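Local structure of glycerol uptake operon antiterminator regulatory protein (Listeria monocytogenes str. 4b, 3KTS) at residues Ile74-Ser88 and Ala93-Arg107. The protein probably regulates the glycerol uptake operon as a glycerol-3-phosphate-responsive transcription antiterminator built on a TIM-barrel-like fold. Numbering follows the deposited sequence.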
loop_
_atom_site.group_PDB
_atom_site.type_symbol
_atom_site.label_atom_id
_atom_site.label_comp_id
_atom_site.label_asym_id
_atom_site.label_seq_id
_atom_site.Cartn_x
_atom_site.Cartn_y
_atom_site.Cartn_z
ATOM N N ILE A 74 16.198 -0.724 2.539
ATOM C CA ILE A 74 15.053 -0.880 3.433
ATOM C C ILE A 74 15.438 -0.432 4.836
ATOM O O ILE A 74 14.656 0.243 5.510
ATOM C CB ILE A 74 14.480 -2.323 3.391
ATOM C CG1 ILE A 74 13.973 -2.650 1.980
ATOM C CG2 ILE A 74 13.347 -2.519 4.401
ATOM C CD1 ILE A 74 13.130 -1.549 1.311
ATOM N N ASP A 75 16.663 -0.776 5.239
ATOM C CA ASP A 75 17.293 -0.259 6.463
ATOM C C ASP A 75 17.206 1.266 6.550
ATOM O O ASP A 75 16.814 1.801 7.582
ATOM C CB ASP A 75 18.759 -0.707 6.544
ATOM C CG ASP A 75 18.904 -2.147 6.999
ATOM O OD1 ASP A 75 18.115 -2.564 7.872
ATOM O OD2 ASP A 75 19.807 -2.859 6.494
ATOM N N PHE A 76 17.550 1.937 5.451
ATOM C CA PHE A 76 17.471 3.395 5.306
ATOM C C PHE A 76 16.056 3.932 5.490
ATOM O O PHE A 76 15.856 4.954 6.147
ATOM C CB PHE A 76 18.011 3.782 3.929
ATOM C CG PHE A 76 17.878 5.243 3.585
ATOM C CD1 PHE A 76 17.047 5.645 2.542
ATOM C CD2 PHE A 76 18.607 6.208 4.268
ATOM C CE1 PHE A 76 16.930 6.983 2.198
ATOM C CE2 PHE A 76 18.493 7.551 3.937
ATOM C CZ PHE A 76 17.662 7.939 2.891
ATOM N N LEU A 77 15.083 3.229 4.920
ATOM C CA LEU A 77 13.684 3.632 5.017
ATOM C C LEU A 77 13.160 3.501 6.431
ATOM O O LEU A 77 12.349 4.313 6.863
ATOM C CB LEU A 77 12.811 2.811 4.069
ATOM C CG LEU A 77 13.053 2.944 2.567
ATOM C CD1 LEU A 77 12.013 2.140 1.824
ATOM C CD2 LEU A 77 13.033 4.398 2.120
ATOM N N CYS A 78 13.641 2.489 7.146
ATOM C CA CYS A 78 13.153 2.182 8.487
ATOM C C CYS A 78 13.843 2.975 9.589
ATOM O O CYS A 78 13.207 3.350 10.576
ATOM C CB CYS A 78 13.304 0.692 8.768
ATOM S SG CYS A 78 12.296 -0.363 7.708
ATOM N N THR A 79 15.141 3.218 9.425
ATOM C CA THR A 79 15.933 3.919 10.435
ATOM C C THR A 79 16.027 5.428 10.196
ATOM O O THR A 79 16.066 6.196 11.155
ATOM C CB THR A 79 17.369 3.334 10.580
ATOM O OG1 THR A 79 18.072 3.448 9.334
ATOM C CG2 THR A 79 17.330 1.869 11.018
ATOM N N GLU A 80 16.052 5.855 8.935
ATOM C CA GLU A 80 16.277 7.275 8.629
ATOM C C GLU A 80 15.152 8.033 7.929
ATOM O O GLU A 80 15.144 9.262 7.951
ATOM C CB GLU A 80 17.600 7.477 7.880
ATOM C CG GLU A 80 18.817 7.543 8.800
ATOM C CD GLU A 80 19.769 8.687 8.460
ATOM O OE1 GLU A 80 20.582 9.059 9.336
ATOM O OE2 GLU A 80 19.704 9.222 7.329
ATOM N N ILE A 81 14.214 7.332 7.299
ATOM C CA ILE A 81 13.078 8.021 6.664
ATOM C C ILE A 81 11.816 7.885 7.512
ATOM O O ILE A 81 11.135 8.880 7.776
ATOM C CB ILE A 81 12.891 7.624 5.161
ATOM C CG1 ILE A 81 13.485 8.688 4.239
ATOM C CG2 ILE A 81 11.435 7.562 4.758
ATOM C CD1 ILE A 81 14.909 9.076 4.502
ATOM N N CYS A 82 11.554 6.655 7.955
ATOM C CA CYS A 82 10.448 6.302 8.858
ATOM C C CYS A 82 9.044 6.694 8.387
ATOM O O CYS A 82 8.432 7.602 8.963
ATOM C CB CYS A 82 10.702 6.850 10.266
ATOM S SG CYS A 82 12.374 6.590 10.854
ATOM N N PRO A 83 8.525 6.020 7.338
ATOM C CA PRO A 83 7.086 6.139 7.140
ATOM C C PRO A 83 6.366 5.272 8.159
ATOM O O PRO A 83 7.004 4.663 9.011
ATOM C CB PRO A 83 6.885 5.595 5.729
ATOM C CG PRO A 83 7.997 4.638 5.533
ATOM C CD PRO A 83 9.157 5.200 6.286
ATOM N N ASP A 84 5.046 5.214 8.081
ATOM C CA ASP A 84 4.287 4.398 9.017
ATOM C C ASP A 84 4.138 2.959 8.527
ATOM O O ASP A 84 3.777 2.060 9.293
ATOM C CB ASP A 84 2.945 5.060 9.299
ATOM C CG ASP A 84 3.110 6.446 9.901
ATOM O OD1 ASP A 84 2.959 6.576 11.132
ATOM O OD2 ASP A 84 3.424 7.396 9.152
ATOM N N GLY A 85 4.437 2.758 7.244
ATOM C CA GLY A 85 4.457 1.439 6.628
ATOM C C GLY A 85 5.177 1.476 5.297
ATOM O O GLY A 85 5.326 2.547 4.705
ATOM N N ILE A 86 5.648 0.316 4.833
ATOM C CA ILE A 86 6.265 0.219 3.501
ATOM C C ILE A 86 5.558 -0.785 2.586
ATOM O O ILE A 86 4.969 -1.774 3.036
ATOM C CB ILE A 86 7.804 -0.079 3.526
ATOM C CG1 ILE A 86 8.087 -1.563 3.786
ATOM C CG2 ILE A 86 8.537 0.817 4.520
ATOM C CD1 ILE A 86 9.246 -2.116 2.974
ATOM N N ILE A 87 5.602 -0.506 1.291
ATOM C CA ILE A 87 5.021 -1.397 0.305
ATOM C C ILE A 87 6.108 -1.799 -0.657
ATOM O O ILE A 87 6.778 -0.948 -1.240
ATOM C CB ILE A 87 3.856 -0.745 -0.467
ATOM C CG1 ILE A 87 2.751 -0.314 0.504
ATOM C CG2 ILE A 87 3.295 -1.712 -1.520
ATOM C CD1 ILE A 87 1.777 0.680 -0.068
ATOM N N SER A 88 6.293 -3.105 -0.797
ATOM C CA SER A 88 7.221 -3.637 -1.771
ATOM C C SER A 88 6.660 -4.878 -2.456
ATOM O O SER A 88 5.758 -5.550 -1.947
ATOM C CB SER A 88 8.558 -3.961 -1.116
ATOM O OG SER A 88 9.478 -4.429 -2.084
ATOM N N ALA A 93 12.384 -7.434 1.006
ATOM C CA ALA A 93 12.037 -6.158 1.614
ATOM C C ALA A 93 10.952 -6.314 2.676
ATOM O O ALA A 93 10.957 -5.599 3.676
ATOM C CB ALA A 93 11.610 -5.171 0.555
ATOM N N ILE A 94 10.030 -7.249 2.453
ATOM C CA ILE A 94 8.974 -7.548 3.416
ATOM C C ILE A 94 9.575 -8.207 4.661
ATOM O O ILE A 94 9.168 -7.901 5.785
ATOM C CB ILE A 94 7.869 -8.446 2.786
ATOM C CG1 ILE A 94 7.225 -7.759 1.572
ATOM C CG2 ILE A 94 6.807 -8.841 3.816
ATOM C CD1 ILE A 94 6.456 -6.479 1.883
ATOM N N MET A 95 10.556 -9.087 4.443
ATOM C CA MET A 95 11.291 -9.746 5.529
ATOM C C MET A 95 12.063 -8.731 6.362
ATOM O O MET A 95 12.006 -8.761 7.586
ATOM C CB MET A 95 12.240 -10.831 4.990
ATOM C CG MET A 95 11.528 -11.989 4.302
ATOM S SD MET A 95 12.502 -13.464 3.884
ATOM C CE MET A 95 13.895 -12.823 2.956
ATOM N N LYS A 96 12.757 -7.820 5.686
ATOM C CA LYS A 96 13.557 -6.801 6.349
ATOM C C LYS A 96 12.712 -5.813 7.150
ATOM O O LYS A 96 13.076 -5.469 8.279
ATOM C CB LYS A 96 14.435 -6.050 5.343
ATOM C CG LYS A 96 15.632 -5.354 5.980
ATOM C CD LYS A 96 16.678 -6.366 6.439
ATOM C CE LYS A 96 17.592 -5.780 7.491
ATOM N NZ LYS A 96 18.886 -6.506 7.573
ATOM N N ALA A 97 11.592 -5.373 6.573
ATOM C CA ALA A 97 10.707 -4.412 7.235
ATOM C C ALA A 97 10.128 -4.997 8.515
ATOM O O ALA A 97 9.974 -4.296 9.515
ATOM C CB ALA A 97 9.599 -3.976 6.309
ATOM N N LYS A 98 9.839 -6.293 8.479
ATOM C CA LYS A 98 9.352 -7.016 9.647
ATOM C C LYS A 98 10.371 -7.100 10.782
ATOM O O LYS A 98 9.984 -7.182 11.944
ATOM C CB LYS A 98 8.869 -8.408 9.249
ATOM C CG LYS A 98 7.442 -8.422 8.694
ATOM C CD LYS A 98 7.070 -9.785 8.132
ATOM C CE LYS A 98 6.830 -10.806 9.226
ATOM N NZ LYS A 98 6.778 -12.170 8.653
ATOM N N GLN A 99 11.663 -7.064 10.450
ATOM C CA GLN A 99 12.717 -7.039 11.467
ATOM C C GLN A 99 12.713 -5.709 12.211
ATOM O O GLN A 99 12.972 -5.667 13.412
ATOM C CB GLN A 99 14.103 -7.293 10.860
ATOM C CG GLN A 99 14.229 -8.602 10.111
ATOM C CD GLN A 99 15.669 -9.059 9.930
ATOM O OE1 GLN A 99 16.503 -8.344 9.371
ATOM N NE2 GLN A 99 15.959 -10.271 10.391
ATOM N N HIS A 100 12.402 -4.634 11.490
ATOM C CA HIS A 100 12.359 -3.289 12.052
ATOM C C HIS A 100 10.991 -2.952 12.612
ATOM O O HIS A 100 10.718 -1.783 12.906
ATOM C CB HIS A 100 12.710 -2.253 10.989
ATOM C CG HIS A 100 14.133 -2.302 10.539
ATOM N ND1 HIS A 100 15.125 -1.549 11.127
ATOM C CD2 HIS A 100 14.730 -3.005 9.549
ATOM C CE1 HIS A 100 16.275 -1.788 10.522
ATOM N NE2 HIS A 100 16.063 -2.667 9.560
ATOM N N LYS A 101 10.139 -3.972 12.741
ATOM C CA LYS A 101 8.764 -3.840 13.237
ATOM C C LYS A 101 7.965 -2.794 12.450
ATOM O O LYS A 101 7.246 -1.977 13.030
ATOM C CB LYS A 101 8.736 -3.570 14.752
ATOM C CG LYS A 101 9.542 -4.569 15.584
ATOM C CD LYS A 101 9.295 -4.377 17.072
ATOM C CE LYS A 101 10.151 -5.329 17.901
ATOM N NZ LYS A 101 10.082 -5.013 19.359
ATOM N N MET A 102 8.126 -2.829 11.125
ATOM C CA MET A 102 7.401 -1.970 10.194
ATOM C C MET A 102 6.207 -2.690 9.609
ATOM O O MET A 102 6.219 -3.918 9.455
ATOM C CB MET A 102 8.301 -1.548 9.042
ATOM C CG MET A 102 8.840 -0.164 9.158
ATOM S SD MET A 102 7.783 1.084 8.406
ATOM C CE MET A 102 9.020 2.359 8.381
ATOM N N LEU A 103 5.184 -1.911 9.272
ATOM C CA LEU A 103 4.008 -2.421 8.598
ATOM C C LEU A 103 4.429 -2.760 7.175
ATOM O O LEU A 103 4.584 -1.875 6.332
ATOM C CB LEU A 103 2.907 -1.355 8.585
ATOM C CG LEU A 103 1.407 -1.657 8.732
ATOM C CD1 LEU A 103 0.623 -0.707 7.841
ATOM C CD2 LEU A 103 1.028 -3.083 8.405
ATOM N N ALA A 104 4.651 -4.046 6.930
ATOM C CA ALA A 104 5.068 -4.517 5.617
ATOM C C ALA A 104 3.878 -5.043 4.821
ATOM O O ALA A 104 3.318 -6.097 5.142
ATOM C CB ALA A 104 6.130 -5.583 5.756
ATOM N N ILE A 105 3.484 -4.296 3.793
ATOM C CA ILE A 105 2.442 -4.757 2.874
ATOM C C ILE A 105 3.038 -5.200 1.523
ATOM O O ILE A 105 3.840 -4.486 0.926
ATOM C CB ILE A 105 1.221 -3.759 2.781
ATOM C CG1 ILE A 105 0.790 -3.505 1.333
ATOM C CG2 ILE A 105 1.467 -2.441 3.579
ATOM C CD1 ILE A 105 -0.374 -2.548 1.220
ATOM N N GLN A 106 2.668 -6.398 1.074
ATOM C CA GLN A 106 3.237 -6.986 -0.140
ATOM C C GLN A 106 2.357 -6.784 -1.365
ATOM O O GLN A 106 1.175 -7.127 -1.362
ATOM C CB GLN A 106 3.506 -8.476 0.048
ATOM C CG GLN A 106 4.416 -9.072 -1.026
ATOM C CD GLN A 106 4.369 -10.584 -1.078
ATOM O OE1 GLN A 106 4.366 -11.179 -2.156
ATOM N NE2 GLN A 106 4.323 -11.215 0.087
ATOM N N ARG A 107 2.956 -6.243 -2.421
ATOM C CA ARG A 107 2.226 -5.904 -3.629
ATOM C C ARG A 107 2.178 -7.088 -4.578
ATOM O O ARG A 107 3.201 -7.702 -4.877
ATOM C CB ARG A 107 2.888 -4.722 -4.317
ATOM C CG ARG A 107 1.924 -3.872 -5.086
ATOM C CD ARG A 107 2.608 -2.659 -5.672
ATOM N NE ARG A 107 1.647 -1.650 -6.110
ATOM C CZ ARG A 107 1.956 -0.609 -6.876
ATOM N NH1 ARG A 107 3.209 -0.427 -7.286
ATOM N NH2 ARG A 107 1.015 0.263 -7.218
#
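With CG of His100 set anti to its own carbonyl carbon (chi1 -68°) and CG of Asp75 likewise, imidazole and carboxylate meet between helix 74-81 and the turn that follows helix 93-99. His100 NE2 donates to Asp75 OD1 over 2.7 Å; the N-H...O angle of 143° and the tilt of the carboxylate oxygen out of the ring plane mark a bent bond. The carboxylate and ring planes are 69° apart. Over one ring face lies Cys78 CB, 3.9 Å from the ring centroid, a CH-pi contact that, with the Asp75 bond, would limit rotation of the imidazole. Lys96 is kinked about its CB-CG bond; its NZ makes a long salt bridge with Asp75 OD2, while its CB lies on Ile74 CG2. Ile74 CG1 also packs on the Ala93 methyl.

The folded side chain of Met102 occupies the angle between helix 74-81 and strand 85-88: its CG touches Cys78 SG, its sulfur lies against Ile86 CG2, and its methyl CE lies 3.5 Å from Pro83 CD. Ile86 turns CG1 toward the helix 93-99 side of the sheet, 3.8 Å from Ala97 CB. On the other face, Ile87 and Ile105 run abreast, CG1 to CG1 3.8 Å. Strands 85-88 and 103-107 are parallel: Ile86 N donates to Leu103 O, Ile105 N to Ile86 O (3.0 Å) and Arg107 N to Ser88 O (2.9 Å), with a weaker Ser88 N to Ile105 O link. Ser88 OG is hydrogen-bonded to Asp62 and to the backbone N of Arg90, and Glu132 pairs with Arg107. Helix 91-99 joining parallel strands 85-88 and 103-109 makes a beta-alpha-beta unit, packed against the preceding helix 71-81 as in a TIM-type barrel.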